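Tetratricopeptide repeat domain protein (Salinibacter ruber, PDB 3MA5) is of unknown function but, as a tetratricopeptide repeat domain, probably serves as a helical scaffold for binding other proteins or peptides. Local coordinates at residues D6-Y11 / P38-T43; A12-H17 / L27-E32. All blocks are in the same frame, centred on the assembly; numbering follows the deposited sequence.

Interaction 1: D6-Y11 / P38-T43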
loop_
_atom_site.group_PDB
_atom_site.type_symbol
_atom_site.label_atom_id
_atom_site.label_comp_id
_atom_site.label_asym_id
_atom_site.label_seq_id
_atom_site.Cartn_x
_atom_site.Cartn_y
_atom_site.Cartn_z
ATOM N N ASP A 6 14.414 -2.390 -9.444
ATOM C CA ASP A 6 14.624 -1.312 -8.477
ATOM C C ASP A 6 13.318 -0.879 -7.799
ATOM O O ASP A 6 12.292 -0.709 -8.464
ATOM C CB ASP A 6 15.261 -0.120 -9.194
ATOM C CG ASP A 6 15.543 1.032 -8.265
ATOM O OD1 ASP A 6 16.238 0.812 -7.248
ATOM O OD2 ASP A 6 15.071 2.155 -8.558
ATOM N N PRO A 7 13.341 -0.691 -6.466
ATOM C CA PRO A 7 12.162 -0.279 -5.699
ATOM C C PRO A 7 11.260 0.703 -6.437
ATOM O O PRO A 7 10.112 0.377 -6.753
ATOM C CB PRO A 7 12.767 0.313 -4.444
ATOM C CG PRO A 7 13.906 -0.599 -4.198
ATOM C CD PRO A 7 14.505 -0.848 -5.579
ATOM N N PHE A 8 11.761 1.899 -6.732
ATOM C CA PHE A 8 10.914 2.844 -7.437
ATOM C C PHE A 8 10.508 2.328 -8.813
ATOM O O PHE A 8 9.361 2.470 -9.217
ATOM C CB PHE A 8 11.581 4.210 -7.615
ATOM C CG PHE A 8 10.748 5.177 -8.436
ATOM C CD1 PHE A 8 9.602 5.771 -7.901
ATOM C CD2 PHE A 8 11.048 5.403 -9.777
ATOM C CE1 PHE A 8 8.769 6.570 -8.689
ATOM C CE2 PHE A 8 10.223 6.196 -10.569
ATOM C CZ PHE A 8 9.078 6.779 -10.027
ATOM N N THR A 9 11.438 1.735 -9.546
ATOM C CA THR A 9 11.094 1.269 -10.880
ATOM C C THR A 9 9.831 0.409 -10.864
ATOM O O THR A 9 8.840 0.762 -11.505
ATOM C CB THR A 9 12.284 0.519 -11.534
ATOM O OG1 THR A 9 13.323 1.460 -11.844
ATOM C CG2 THR A 9 11.854 -0.185 -12.814
ATOM N N ARG A 10 9.845 -0.699 -10.125
ATOM C CA ARG A 10 8.660 -1.551 -10.075
ATOM C C ARG A 10 7.496 -0.907 -9.334
ATOM O O ARG A 10 6.340 -1.201 -9.617
ATOM C CB ARG A 10 8.974 -2.940 -9.491
ATOM C CG ARG A 10 10.150 -3.025 -8.555
ATOM C CD ARG A 10 10.840 -4.362 -8.748
ATOM N NE ARG A 10 10.627 -5.259 -7.624
ATOM C CZ ARG A 10 11.196 -5.105 -6.437
ATOM N NH1 ARG A 10 12.019 -4.084 -6.224
ATOM N NH2 ARG A 10 10.942 -5.969 -5.463
ATOM N N TYR A 11 7.783 -0.039 -8.377
ATOM C CA TYR A 11 6.694 0.648 -7.697
ATOM C C TYR A 11 5.900 1.420 -8.781
ATOM O O TYR A 11 4.695 1.215 -8.956
ATOM C CB TYR A 11 7.246 1.626 -6.658
ATOM C CG TYR A 11 6.215 2.591 -6.133
ATOM C CD1 TYR A 11 5.463 2.296 -4.997
ATOM C CD2 TYR A 11 5.970 3.790 -6.790
ATOM C CE1 TYR A 11 4.497 3.176 -4.523
ATOM C CE2 TYR A 11 5.002 4.677 -6.332
ATOM C CZ TYR A 11 4.268 4.362 -5.195
ATOM O OH TYR A 11 3.318 5.232 -4.725
ATOM N N PRO A 38 10.747 -3.946 2.570
ATOM C CA PRO A 38 9.713 -3.578 3.538
ATOM C C PRO A 38 9.694 -2.141 4.042
ATOM O O PRO A 38 8.635 -1.657 4.436
ATOM C CB PRO A 38 9.914 -4.590 4.661
ATOM C CG PRO A 38 11.345 -4.849 4.607
ATOM C CD PRO A 38 11.642 -4.961 3.138
ATOM N N ASP A 39 10.831 -1.445 4.048
ATOM C CA ASP A 39 10.773 -0.062 4.523
ATOM C C ASP A 39 10.738 1.004 3.428
ATOM O O ASP A 39 11.296 2.087 3.577
ATOM C CB ASP A 39 11.875 0.278 5.546
ATOM C CG ASP A 39 12.926 -0.791 5.674
ATOM O OD1 ASP A 39 13.320 -1.373 4.639
ATOM O OD2 ASP A 39 13.374 -1.032 6.816
ATOM N N TYR A 40 10.073 0.667 2.330
ATOM C CA TYR A 40 9.833 1.575 1.210
ATOM C C TYR A 40 8.343 1.881 1.415
ATOM O O TYR A 40 7.478 1.138 0.961
ATOM C CB TYR A 40 10.028 0.860 -0.127
ATOM C CG TYR A 40 9.851 1.773 -1.305
ATOM C CD1 TYR A 40 10.939 2.418 -1.876
ATOM C CD2 TYR A 40 8.586 2.032 -1.821
ATOM C CE1 TYR A 40 10.780 3.306 -2.927
ATOM C CE2 TYR A 40 8.407 2.926 -2.875
ATOM C CZ TYR A 40 9.516 3.558 -3.427
ATOM O OH TYR A 40 9.374 4.443 -4.472
ATOM N N VAL A 41 8.072 2.968 2.129
ATOM C CA VAL A 41 6.718 3.428 2.499
ATOM C C VAL A 41 5.580 3.541 1.471
ATOM O O VAL A 41 4.417 3.297 1.803
ATOM C CB VAL A 41 6.790 4.811 3.184
ATOM C CG1 VAL A 41 5.998 4.803 4.462
ATOM C CG2 VAL A 41 8.233 5.185 3.428
ATOM N N GLY A 42 5.908 3.928 0.243
ATOM C CA GLY A 42 4.896 4.124 -0.776
ATOM C C GLY A 42 3.978 2.977 -1.129
ATOM O O GLY A 42 2.820 3.197 -1.532
ATOM N N THR A 43 4.488 1.759 -0.979
ATOM C CA THR A 43 3.734 0.554 -1.295
ATOM C C THR A 43 2.523 0.313 -0.408
ATOM O O THR A 43 1.480 -0.124 -0.870
ATOM C CB THR A 43 4.613 -0.688 -1.172
ATOM O OG1 THR A 43 5.896 -0.420 -1.730
ATOM C CG2 THR A 43 3.992 -1.855 -1.904
#

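Interaction 2: A12-H17 / L27-E32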
loop_
_atom_site.group_PDB
_atom_site.type_symbol
_atom_site.label_atom_id
_atom_site.label_comp_id
_atom_site.label_asym_id
_atom_site.label_seq_id
_atom_site.Cartn_x
_atom_site.Cartn_y
_atom_site.Cartn_z
ATOM N N ALA A 12 6.590 2.300 -9.508
ATOM C CA ALA A 12 5.965 3.082 -10.569
ATOM C C ALA A 12 5.336 2.123 -11.577
ATOM O O ALA A 12 4.258 2.385 -12.115
ATOM C CB ALA A 12 7.006 3.979 -11.256
ATOM N N LEU A 13 6.023 1.017 -11.826
ATOM C CA LEU A 13 5.540 -0.010 -12.737
ATOM C C LEU A 13 4.143 -0.403 -12.258
ATOM O O LEU A 13 3.146 -0.192 -12.954
ATOM C CB LEU A 13 6.465 -1.223 -12.656
ATOM C CG LEU A 13 6.470 -2.351 -13.689
ATOM C CD1 LEU A 13 5.199 -2.351 -14.504
ATOM C CD2 LEU A 13 7.681 -2.163 -14.578
ATOM N N ALA A 14 4.093 -0.967 -11.053
ATOM C CA ALA A 14 2.856 -1.401 -10.410
ATOM C C ALA A 14 1.790 -0.330 -10.490
ATOM O O ALA A 14 0.604 -0.622 -10.574
ATOM C CB ALA A 14 3.124 -1.721 -8.959
ATOM N N GLN A 15 2.242 0.915 -10.459
ATOM C CA GLN A 15 1.386 2.090 -10.497
ATOM C C GLN A 15 0.718 2.388 -11.824
ATOM O O GLN A 15 -0.405 2.888 -11.860
ATOM C CB GLN A 15 2.201 3.294 -10.072
ATOM C CG GLN A 15 2.331 3.452 -8.575
ATOM C CD GLN A 15 1.294 4.408 -8.034
ATOM O OE1 GLN A 15 0.183 4.007 -7.690
ATOM N NE2 GLN A 15 1.643 5.692 -7.984
ATOM N N GLU A 16 1.409 2.109 -12.917
ATOM C CA GLU A 16 0.823 2.359 -14.222
ATOM C C GLU A 16 -0.280 1.323 -14.418
ATOM O O GLU A 16 -1.385 1.658 -14.858
ATOM C CB GLU A 16 1.881 2.250 -15.332
ATOM C CG GLU A 16 2.995 3.310 -15.355
ATOM C CD GLU A 16 2.473 4.742 -15.446
ATOM O OE1 GLU A 16 1.251 4.939 -15.655
ATOM O OE2 GLU A 16 3.302 5.673 -15.304
ATOM N N HIS A 17 0.022 0.068 -14.082
ATOM C CA HIS A 17 -0.961 -1.015 -14.173
ATOM C C HIS A 17 -2.266 -0.558 -13.530
ATOM O O HIS A 17 -3.298 -0.471 -14.187
ATOM C CB HIS A 17 -0.451 -2.254 -13.448
ATOM C CG HIS A 17 0.584 -3.007 -14.212
ATOM N ND1 HIS A 17 0.373 -3.461 -15.495
ATOM C CD2 HIS A 17 1.836 -3.407 -13.875
ATOM C CE1 HIS A 17 1.446 -4.107 -15.917
ATOM N NE2 HIS A 17 2.347 -4.088 -14.950
ATOM N N LEU A 27 -1.159 -5.755 -7.876
ATOM C CA LEU A 27 -1.082 -6.436 -6.583
ATOM C C LEU A 27 0.119 -7.365 -6.430
ATOM O O LEU A 27 0.752 -7.384 -5.382
ATOM C CB LEU A 27 -2.365 -7.213 -6.294
ATOM C CG LEU A 27 -2.252 -8.089 -5.039
ATOM C CD1 LEU A 27 -3.240 -7.669 -3.963
ATOM C CD2 LEU A 27 -2.478 -9.513 -5.436
ATOM N N ALA A 28 0.423 -8.139 -7.465
ATOM C CA ALA A 28 1.571 -9.039 -7.437
ATOM C C ALA A 28 2.796 -8.226 -7.031
ATOM O O ALA A 28 3.398 -8.457 -5.986
ATOM C CB ALA A 28 1.786 -9.652 -8.818
ATOM N N LEU A 29 3.149 -7.261 -7.869
ATOM C CA LEU A 29 4.288 -6.389 -7.620
ATOM C C LEU A 29 4.270 -5.780 -6.212
ATOM O O LEU A 29 5.268 -5.841 -5.491
ATOM C CB LEU A 29 4.321 -5.264 -8.665
ATOM C CG LEU A 29 4.664 -5.637 -10.111
ATOM C CD1 LEU A 29 4.380 -4.455 -11.018
ATOM C CD2 LEU A 29 6.119 -6.053 -10.215
ATOM N N PHE A 30 3.139 -5.196 -5.819
ATOM C CA PHE A 30 3.035 -4.574 -4.502
ATOM C C PHE A 30 3.393 -5.505 -3.344
ATOM O O PHE A 30 4.166 -5.130 -2.463
ATOM C CB PHE A 30 1.624 -4.002 -4.277
ATOM C CG PHE A 30 1.400 -2.666 -4.921
ATOM C CD1 PHE A 30 2.402 -1.694 -4.925
ATOM C CD2 PHE A 30 0.179 -2.363 -5.510
ATOM C CE1 PHE A 30 2.189 -0.439 -5.509
ATOM C CE2 PHE A 30 -0.045 -1.110 -6.098
ATOM C CZ PHE A 30 0.962 -0.152 -6.094
ATOM N N GLU A 31 2.823 -6.708 -3.349
ATOM C CA GLU A 31 3.058 -7.681 -2.283
ATOM C C GLU A 31 4.515 -8.069 -2.211
ATOM O O GLU A 31 5.076 -8.221 -1.120
ATOM C CB GLU A 31 2.209 -8.935 -2.505
ATOM C CG GLU A 31 1.015 -9.046 -1.571
ATOM C CD GLU A 31 -0.054 -9.979 -2.117
ATOM O OE1 GLU A 31 0.324 -11.000 -2.723
ATOM O OE2 GLU A 31 -1.265 -9.700 -1.940
ATOM N N GLU A 32 5.108 -8.231 -3.388
ATOM C CA GLU A 32 6.508 -8.599 -3.551
ATOM C C GLU A 32 7.390 -7.503 -2.934
ATOM O O GLU A 32 8.257 -7.762 -2.094
ATOM C CB GLU A 32 6.753 -8.732 -5.042
ATOM C CG GLU A 32 8.123 -9.122 -5.479
ATOM C CD GLU A 32 8.258 -8.916 -6.978
ATOM O OE1 GLU A 32 8.089 -7.744 -7.409
ATOM O OE2 GLU A 32 8.513 -9.902 -7.721
#

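Interaction 1: D6-Y11 / P38-T43
Tyr11 and Tyr40 both carry CG anti to the backbone N, at chi1 167° and -177°, which sets each CG beside its own carbonyl carbon; the two side chains then cross at about a right angle. The rings lie obliquely, planes at 50° and centroids 5.6 Å apart, which fits neither a stack nor an edge-to-face pair. Their nearest carbons are Tyr11 CD1 and Tyr40 CE2, separated by 3.7 Å, while Tyr40 OH lies over one face of the Tyr11 ring. The same hydroxyl oxygen comes to the edge of the Phe8 ring, in its plane and 3.7 Å from Phe8 CD1. Farther back along the Tyr40 ring, Pro7 CB lies 3.8 Å from Tyr40 CD1, whereas Phe8 and Tyr11 meet the OH and CE2. Tyr11 reaches on to the backbone, where Gly42 O lies in the ring plane at its edge, 3.4 Å from Tyr11 CE1. No hydrogen bond joins the two segments; the contact is van der Waals in kind. An alanine in place of Tyr11 would probably leave Tyr40 CE2 and the Gly42 carbonyl without their aromatic neighbour and open a gap between the helix and the 38-43 segment. The contact brings the N-terminal turn of helix 7-19 against the connection into helix 42-53, where one predicted tetratricopeptide repeat gives way to the next. Helix 23-36 adjoins both segments, with Leu33 touching Arg10 and Thr43, and helix 57-74 meets Val41 through Val70 and Ala71.

Interaction 2: A12-H17 / L27-E32
Ala14 meets Leu29 and Phe30 where this antiparallel pair packs closely; the axes of the two short segments approach to 8.9 Å, with 152° between their N-to-C directions. Its methyl sits over one face of the Phe30 ring, 4.0 Å from the centroid and 18° off the normal, a CH-pi contact displaced toward the rim near CE1. Leu29 closes in from the neighbouring position: CG is anti to the carbonyl carbon (chi1 -70°), and the CD1 branch beyond it lies 3.6 Å from Ala14 CB. All three residues are buried. The small alanine matches the close backbone approach, with Ala14 CA and Leu29 CA 5.9 Å apart. Contact thins toward exposed Leu13 and partly exposed His17, whose side chains each cross that of Leu29 at about a right angle. Here Leu13 CG stands 4.0 Å from Leu29 CD1, and the same methyl reaches the edge of the imidazole at His17 CD2. Ala14 and Phe30 occupy small and large consensus positions of the predicted tetratricopeptide repeat, consistent with intra-repeat packing of helices 7-19 and 23-36. With no hydrogen bond or salt bridge between the segments, cohesion rests on van der Waals and CH-pi contact and buried, mainly apolar surface.

Overall arrangement
From the N terminus, helix 7-19 supplies one side of both contacts: its first turn to interaction 1 and its following turns to interaction 2. The chain then turns back into helix 23-36, and interaction 2 closes the shorter loop, with 9 residues between its segments. Beyond that helix, interaction 1 closes a wider loop, spanning 26 residues, that encloses the first without crossing it. Their centres lie about 9 Å apart and they touch directly: Arg10 NE and Glu32 OE1 form a long, weak ion pair, and Thr43 packs on Phe30. Interaction 2 joins the helices within the first predicted repeat, while interaction 1 ties the first helix of that hairpin to the connection leading into helix 42-53.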